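Local coordinates for protein DNA gyrase, B subunit, truncated (Myxococcus xanthus, PDB 3CWV) that probably takes part in ATP-dependent breakage, passage and rejoining of double-stranded DNA, as a member of the type II topoisomerase GyrB family, at residues 30-35 with 167-172; 55-60 with 193-198; 222-227 with 242-247. All coordinates share one frame; numbering follows the deposited sequence.

Contact 1 of 3, residues 30-35 with 167-172; sequences GLHHLV and LAFDRA
F169 sets its phenyl ring against L31, H32 and V35 of the helix, and its course can be followed atom by atom. CG stands anti to the carbonyl carbon and beside the backbone N (chi1 -68°). CB lies beside the H32 imidazole. One bond beyond CG, CD1 sits 3.8 Å above the plane of the H32 ring, toward its rim; with the ring planes 87° apart and the centroids separated by 5.5 Å, this is an edge-to-face pair in which F169 supplies the edge. CE1 meets three atoms of the helix: the backbone O of L31 is 3.4 Å from it, V35 CG2 reaches it tip to tip at 3.5 Å, and L31 CG follows closely. CZ, at the tip, meets L31 CD1 at 3.9 Å.

The two segments belong to helix 28-47 and to the lead-in of helix 171-184, consistent with the GHKL-type ATPase domain of GyrB proteins, in which helices pack on one side of a mixed sheet. F169 fills the junction between these parts, with P159 and I64 of the sheet and L174 of the second helix also against its side chain.

L31 completes the grip from another direction. Its CD2 stands over one face of the F169 ring, 4.2 Å from the centroid and 21° off the normal, a CH-pi contact. The same methyl lies 3.6 Å from A168 O, and so touches backbone as well as ring. D170 follows at the N-cap of helix 171-184: its OD1 accepts a hydrogen bond from R173 N, while its own backbone N lies at the edge of the H32 ring, near the ring plane.

Contact 2 of 3, residues 55-60 with 193-198; sequences VLEVGG and ADLQRG
E57 pairs with A193 as neighbouring strands 53-58 and 189-194 run parallel in the eight-stranded mixed sheet, consistent with the GHKL-type ATPase domain of this family. The tight part is the backbone. A193 N donates to L56 O at 2.7 Å with an N-H...O angle of 170°, and V58 N donates to A193 O at 3.1 Å, so A193 bonds to both residues flanking E57. Between these bonds E57 CA approaches A193 O in a CA-H...O contact.

Side chains alternate across the sheet. V58 and D194 share the face that meets R171 of helix 171-184. On the other face the extended E57 chain crosses the L195 side chain at about a right angle: CG meets L195 CG at 3.6 Å, and OE1 lies 3.4 Å from L195 CD1. The same carboxylate has a long, weak ion pair with R154. An alanine here would probably leave L195 without the surface its methyls rest on and R154 without that distant charge partner.

Beyond V58 the strands part and the contact loosens toward solvent. Q196 merely lays its CD 3.9 Å from G60 CA, and direct backbone bonding gives way to a water. This water donates to V58 O at 3.0 Å and to D194 OD1 at 2.9 Å, and accepts a weak bond from Q196 N at 3.3 Å.

Contact 3 of 3, residues 222-227 with 242-247; sequences QLHPEP and ALQWCE
L243 presents its backbone O to P227, whose CA is 3.4 Å away, and the same oxygen lies at the edge of the H224 ring. Q244 comes next. Its chain bends at chi2 (66°), and its amide slides under the imidazole of H224, the two planes 22° apart and NE2 3.2 Å from the ring plane. That nitrogen donates twice, to H224 O at 3.2 Å and to W245 O at 3.0 Å. OE1 rests against the P227 ring, and the amide of Q222, its NE2 hydrogen-bonded to T217 OG1 of helix 208-217, stacks on that of Q244.

Strand 237-245 pairs with edge strand 228-234 in a five-stranded sheet, consistent with the S5-like transducer domain of GyrB proteins, and segment 222-227 is the loop that leads into that edge strand.

At W245 the backbone N gives H224 NE2 a nearly straight bond, 3.1 Å at 173°, tilted out of the ring plane. H224 ND1 donates to E226 O at 2.7 Å, so both ring nitrogens are engaged, a pattern that suggests a neutral imidazole; H347 meets this ring edge-to-face. W245 O accepts from L223 N, 2.9 Å away, and from Q244 NE2 on opposite faces of its plane, while the indole NE1 bonds outward to V296 O. C246 forms a single backbone bridge with Q222, its SG 3.7 Å from Q222 CG. At E247, CB and CG lie against L223 CD2.

In the fold
Contacts 1 and 2 belong to the same part of the fold, with centres 13 Å apart. Helix 28-47 leads to strand 53-58 and helix 171-184 to strand 189-194, so both join the same two chain regions, once beside the helices and once within the sheet. R171 connects them, touching V58 and D194. Contact 3 stands apart, its centre about 34 Å from that of contact 1, in the other sheet. All three are partly buried. Contact 1 is mainly ring and methyl packing; contact 2 relies on parallel backbone bonding and a water at its exposed end; contact 3 joins loop to strand through side-chain-to-backbone bonds from H224 and Q244 together with one backbone bond.

Contact 1 of 3, residues 30-35 with 167-172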
# COMPACT_ATOMS: atom_id res chain seq x y z
N GLY A 30 9.60 -7.66 -12.19
CA GLY A 30 10.39 -6.46 -11.94
C GLY A 30 9.83 -5.26 -12.66
O GLY A 30 9.85 -4.13 -12.13
N LEU A 31 9.34 -5.49 -13.88
CA LEU A 31 8.68 -4.44 -14.65
C LEU A 31 7.53 -3.84 -13.87
O LEU A 31 7.42 -2.62 -13.79
CB LEU A 31 8.09 -5.00 -15.96
CG LEU A 31 7.36 -3.96 -16.82
CD1 LEU A 31 8.36 -2.97 -17.46
CD2 LEU A 31 6.46 -4.64 -17.89
N HIS A 32 6.67 -4.69 -13.30
CA HIS A 32 5.53 -4.18 -12.53
C HIS A 32 5.98 -3.53 -11.22
O HIS A 32 5.38 -2.55 -10.76
CB HIS A 32 4.52 -5.29 -12.28
CG HIS A 32 3.80 -5.68 -13.53
ND1 HIS A 32 2.61 -5.10 -13.92
CD2 HIS A 32 4.17 -6.49 -14.55
CE1 HIS A 32 2.25 -5.58 -15.10
NE2 HIS A 32 3.18 -6.43 -15.50
N HIS A 33 7.04 -4.05 -10.64
CA HIS A 33 7.62 -3.41 -9.44
C HIS A 33 8.03 -1.96 -9.59
O HIS A 33 7.91 -1.18 -8.66
CB HIS A 33 8.72 -4.27 -8.85
CG HIS A 33 8.17 -5.33 -7.95
ND1 HIS A 33 7.27 -6.27 -8.40
CD2 HIS A 33 8.28 -5.52 -6.62
CE1 HIS A 33 6.90 -7.04 -7.39
NE2 HIS A 33 7.51 -6.61 -6.30
N LEU A 34 8.44 -1.58 -10.79
CA LEU A 34 8.75 -0.18 -11.02
C LEU A 34 7.55 0.70 -10.73
O LEU A 34 7.68 1.80 -10.18
CB LEU A 34 9.22 0.04 -12.47
CG LEU A 34 10.42 -0.78 -12.96
CD1 LEU A 34 10.73 -0.28 -14.38
CD2 LEU A 34 11.66 -0.63 -12.06
N VAL A 35 6.37 0.23 -11.12
CA VAL A 35 5.13 0.93 -10.82
C VAL A 35 4.76 0.85 -9.35
O VAL A 35 4.34 1.86 -8.75
CB VAL A 35 3.94 0.35 -11.63
CG1 VAL A 35 2.69 1.18 -11.36
CG2 VAL A 35 4.26 0.40 -13.12
N LEU A 167 7.75 -5.57 -21.79
CA LEU A 167 7.47 -4.16 -21.59
C LEU A 167 5.98 -3.87 -21.43
O LEU A 167 5.59 -2.73 -21.17
CB LEU A 167 8.06 -3.31 -22.73
CG LEU A 167 9.56 -3.42 -22.97
CD1 LEU A 167 9.95 -2.69 -24.27
CD2 LEU A 167 10.39 -2.91 -21.74
N ALA A 168 5.14 -4.88 -21.56
CA ALA A 168 3.71 -4.66 -21.49
C ALA A 168 3.18 -4.75 -20.05
O ALA A 168 3.41 -5.72 -19.36
CB ALA A 168 2.97 -5.63 -22.43
N PHE A 169 2.50 -3.71 -19.58
CA PHE A 169 1.87 -3.77 -18.25
C PHE A 169 0.53 -4.46 -18.27
O PHE A 169 -0.26 -4.25 -19.19
CB PHE A 169 1.71 -2.36 -17.68
CG PHE A 169 3.01 -1.71 -17.36
CD1 PHE A 169 3.73 -2.11 -16.22
CD2 PHE A 169 3.54 -0.73 -18.18
CE1 PHE A 169 4.95 -1.50 -15.92
CE2 PHE A 169 4.75 -0.13 -17.89
CZ PHE A 169 5.46 -0.52 -16.75
N ASP A 170 0.27 -5.27 -17.25
CA ASP A 170 -1.03 -5.89 -17.02
C ASP A 170 -1.91 -4.81 -16.35
O ASP A 170 -1.76 -4.54 -15.16
CB ASP A 170 -0.83 -7.09 -16.09
CG ASP A 170 -2.11 -7.88 -15.83
OD1 ASP A 170 -3.22 -7.31 -15.84
OD2 ASP A 170 -1.99 -9.10 -15.62
N ARG A 171 -2.79 -4.18 -17.13
CA ARG A 171 -3.69 -3.14 -16.61
C ARG A 171 -4.55 -3.59 -15.43
O ARG A 171 -4.78 -2.82 -14.49
CB ARG A 171 -4.63 -2.61 -17.70
CG ARG A 171 -4.20 -1.32 -18.33
CD ARG A 171 -3.07 -1.55 -19.26
NE ARG A 171 -3.10 -0.61 -20.37
CZ ARG A 171 -2.20 -0.58 -21.35
NH1 ARG A 171 -2.31 0.31 -22.33
NH2 ARG A 171 -1.19 -1.45 -21.35
N ALA A 172 -5.03 -4.83 -15.50
CA ALA A 172 -5.87 -5.39 -14.44
C ALA A 172 -5.16 -5.47 -13.10
O ALA A 172 -5.75 -5.15 -12.05
CB ALA A 172 -6.40 -6.79 -14.84

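Contact 2 of 3, residues 55-60 with 193-198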
# COMPACT_ATOMS: atom_id res chain seq x y z
N VAL A 55 -3.08 9.71 -8.95
CA VAL A 55 -3.54 9.27 -10.28
C VAL A 55 -2.44 8.46 -10.98
O VAL A 55 -1.34 8.95 -11.19
CB VAL A 55 -3.87 10.45 -11.17
CG1 VAL A 55 -4.50 9.95 -12.51
CG2 VAL A 55 -4.84 11.39 -10.45
N LEU A 56 -2.77 7.23 -11.36
CA LEU A 56 -1.87 6.37 -12.11
C LEU A 56 -2.38 6.27 -13.54
O LEU A 56 -3.57 5.99 -13.80
CB LEU A 56 -1.77 4.98 -11.46
CG LEU A 56 -0.89 3.99 -12.21
CD1 LEU A 56 0.57 4.47 -12.12
CD2 LEU A 56 -1.01 2.56 -11.68
N GLU A 57 -1.49 6.48 -14.49
CA GLU A 57 -1.89 6.52 -15.89
C GLU A 57 -0.97 5.61 -16.69
O GLU A 57 0.26 5.69 -16.60
CB GLU A 57 -1.78 7.97 -16.36
CG GLU A 57 -2.37 8.30 -17.67
CD GLU A 57 -2.35 9.81 -17.87
OE1 GLU A 57 -1.44 10.31 -18.57
OE2 GLU A 57 -3.22 10.49 -17.29
N VAL A 58 -1.58 4.72 -17.47
CA VAL A 58 -0.83 3.85 -18.38
C VAL A 58 -1.15 4.29 -19.82
O VAL A 58 -2.31 4.49 -20.17
CB VAL A 58 -1.17 2.35 -18.17
CG1 VAL A 58 -0.22 1.46 -18.97
CG2 VAL A 58 -1.08 2.01 -16.72
N GLY A 59 -0.13 4.50 -20.61
CA GLY A 59 -0.33 4.92 -21.99
C GLY A 59 -0.11 3.73 -22.90
O GLY A 59 0.41 2.69 -22.48
N GLY A 60 -0.50 3.90 -24.17
CA GLY A 60 -0.29 2.87 -25.19
C GLY A 60 1.17 2.65 -25.52
O GLY A 60 1.54 1.59 -26.01
N ALA A 193 -6.06 5.62 -14.81
CA ALA A 193 -6.47 6.14 -16.11
C ALA A 193 -5.90 5.28 -17.22
O ALA A 193 -4.69 5.20 -17.43
CB ALA A 193 -6.02 7.58 -16.28
N ASP A 194 -6.82 4.58 -17.89
CA ASP A 194 -6.53 3.71 -19.01
C ASP A 194 -6.76 4.55 -20.27
O ASP A 194 -7.86 4.56 -20.83
CB ASP A 194 -7.52 2.55 -18.94
CG ASP A 194 -7.11 1.35 -19.76
OD1 ASP A 194 -6.46 1.53 -20.82
OD2 ASP A 194 -7.45 0.23 -19.33
N LEU A 195 -5.75 5.30 -20.68
CA LEU A 195 -5.89 6.28 -21.76
C LEU A 195 -6.42 5.70 -23.08
O LEU A 195 -7.18 6.35 -23.81
CB LEU A 195 -4.54 6.97 -22.01
CG LEU A 195 -4.00 7.77 -20.82
CD1 LEU A 195 -2.77 8.57 -21.23
CD2 LEU A 195 -5.09 8.69 -20.27
N GLN A 196 -6.00 4.48 -23.38
CA GLN A 196 -6.45 3.77 -24.58
C GLN A 196 -7.98 3.59 -24.59
O GLN A 196 -8.64 3.93 -25.57
CB GLN A 196 -5.74 2.41 -24.69
CG GLN A 196 -4.29 2.51 -25.07
CD GLN A 196 -3.82 1.29 -25.85
OE1 GLN A 196 -3.50 0.25 -25.28
NE2 GLN A 196 -3.79 1.42 -27.18
N ARG A 197 -8.53 3.07 -23.49
CA ARG A 197 -9.95 2.79 -23.39
C ARG A 197 -10.84 4.02 -23.20
O ARG A 197 -12.06 3.91 -23.15
CB ARG A 197 -10.22 1.82 -22.24
CG ARG A 197 -9.52 0.48 -22.35
CD ARG A 197 -9.96 -0.45 -21.23
NE ARG A 197 -11.41 -0.59 -21.15
CZ ARG A 197 -12.10 -1.57 -21.74
NH1 ARG A 197 -11.46 -2.49 -22.46
NH2 ARG A 197 -13.42 -1.62 -21.62
N GLY A 198 -10.23 5.19 -23.04
CA GLY A 198 -10.99 6.38 -22.66
C GLY A 198 -11.71 6.16 -21.33
O GLY A 198 -12.79 6.70 -21.10
O HOH W 1 -3.87 2.50 -21.74

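Contact 3 of 3, residues 222-227 with 242-247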
# COMPACT_ATOMS: atom_id res chain seq x y z
N GLN A 222 -23.53 -13.17 3.08
CA GLN A 222 -23.01 -12.57 4.30
C GLN A 222 -23.87 -12.90 5.53
O GLN A 222 -25.10 -12.74 5.49
CB GLN A 222 -22.86 -11.05 4.13
CG GLN A 222 -21.73 -10.65 3.18
CD GLN A 222 -21.81 -9.21 2.72
OE1 GLN A 222 -22.83 -8.53 2.92
NE2 GLN A 222 -20.74 -8.72 2.09
N LEU A 223 -23.24 -13.32 6.62
CA LEU A 223 -23.95 -13.69 7.85
C LEU A 223 -24.29 -12.50 8.73
O LEU A 223 -24.99 -12.64 9.74
CB LEU A 223 -23.14 -14.72 8.66
CG LEU A 223 -22.93 -16.08 8.01
CD1 LEU A 223 -22.14 -16.98 8.94
CD2 LEU A 223 -24.27 -16.72 7.68
N HIS A 224 -23.78 -11.34 8.36
CA HIS A 224 -24.08 -10.10 9.05
C HIS A 224 -23.88 -8.97 8.03
O HIS A 224 -23.06 -9.11 7.12
CB HIS A 224 -23.19 -9.94 10.30
CG HIS A 224 -21.73 -10.19 10.06
ND1 HIS A 224 -20.81 -9.17 9.97
CD2 HIS A 224 -21.03 -11.34 9.93
CE1 HIS A 224 -19.60 -9.68 9.77
NE2 HIS A 224 -19.71 -11.00 9.75
N PRO A 225 -24.65 -7.87 8.15
CA PRO A 225 -24.69 -6.83 7.13
C PRO A 225 -23.54 -5.83 7.16
O PRO A 225 -23.41 -5.03 6.23
CB PRO A 225 -26.00 -6.10 7.44
CG PRO A 225 -26.16 -6.25 8.92
CD PRO A 225 -25.61 -7.60 9.25
N GLU A 226 -22.74 -5.84 8.23
CA GLU A 226 -21.62 -4.91 8.34
C GLU A 226 -20.41 -5.66 8.90
O GLU A 226 -20.54 -6.46 9.84
CB GLU A 226 -22.01 -3.72 9.22
CG GLU A 226 -21.45 -2.38 8.76
CD GLU A 226 -21.93 -1.96 7.37
OE1 GLU A 226 -23.15 -2.08 7.08
OE2 GLU A 226 -21.10 -1.50 6.57
N PRO A 227 -19.22 -5.43 8.30
CA PRO A 227 -18.05 -6.14 8.82
C PRO A 227 -17.75 -5.71 10.25
O PRO A 227 -18.11 -4.59 10.67
CB PRO A 227 -16.92 -5.71 7.86
CG PRO A 227 -17.64 -5.33 6.59
CD PRO A 227 -18.87 -4.61 7.12
N ALA A 242 -10.60 -5.71 9.60
CA ALA A 242 -12.02 -5.97 9.23
C ALA A 242 -12.25 -7.47 9.16
O ALA A 242 -11.42 -8.20 8.61
CB ALA A 242 -12.36 -5.33 7.90
N LEU A 243 -13.39 -7.94 9.68
CA LEU A 243 -13.74 -9.35 9.60
C LEU A 243 -15.18 -9.51 9.08
O LEU A 243 -16.09 -8.82 9.53
CB LEU A 243 -13.60 -10.05 10.96
CG LEU A 243 -12.22 -10.02 11.64
CD1 LEU A 243 -12.15 -8.87 12.63
CD2 LEU A 243 -11.98 -11.33 12.38
N GLN A 244 -15.38 -10.45 8.17
CA GLN A 244 -16.67 -10.63 7.54
C GLN A 244 -16.89 -12.11 7.28
O GLN A 244 -16.15 -12.73 6.52
CB GLN A 244 -16.75 -9.85 6.21
CG GLN A 244 -18.06 -10.08 5.44
CD GLN A 244 -19.25 -9.51 6.18
OE1 GLN A 244 -19.33 -8.31 6.39
NE2 GLN A 244 -20.16 -10.38 6.61
N TRP A 245 -17.91 -12.68 7.94
CA TRP A 245 -18.29 -14.07 7.78
C TRP A 245 -19.42 -14.19 6.78
O TRP A 245 -20.33 -13.36 6.74
CB TRP A 245 -18.73 -14.68 9.10
CG TRP A 245 -17.60 -15.06 10.01
CD1 TRP A 245 -16.92 -16.25 10.01
CD2 TRP A 245 -17.04 -14.27 11.05
NE1 TRP A 245 -15.98 -16.25 11.01
CE2 TRP A 245 -16.02 -15.04 11.66
CE3 TRP A 245 -17.30 -12.99 11.54
CZ2 TRP A 245 -15.26 -14.56 12.72
CZ3 TRP A 245 -16.53 -12.52 12.60
CH2 TRP A 245 -15.53 -13.31 13.17
N CYS A 246 -19.33 -15.23 5.96
CA CYS A 246 -20.32 -15.56 4.96
C CYS A 246 -20.60 -17.05 5.12
O CYS A 246 -19.83 -17.75 5.77
CB CYS A 246 -19.79 -15.28 3.55
SG CYS A 246 -19.38 -13.54 3.26
N GLU A 247 -21.69 -17.54 4.55
CA GLU A 247 -21.98 -18.97 4.71
C GLU A 247 -21.46 -19.80 3.55
O GLU A 247 -22.22 -20.31 2.73
CB GLU A 247 -23.45 -19.24 5.02
CG GLU A 247 -24.44 -18.56 4.12
CD GLU A 247 -25.72 -19.37 3.98
OE1 GLU A 247 -26.40 -19.24 2.93
OE2 GLU A 247 -26.02 -20.15 4.91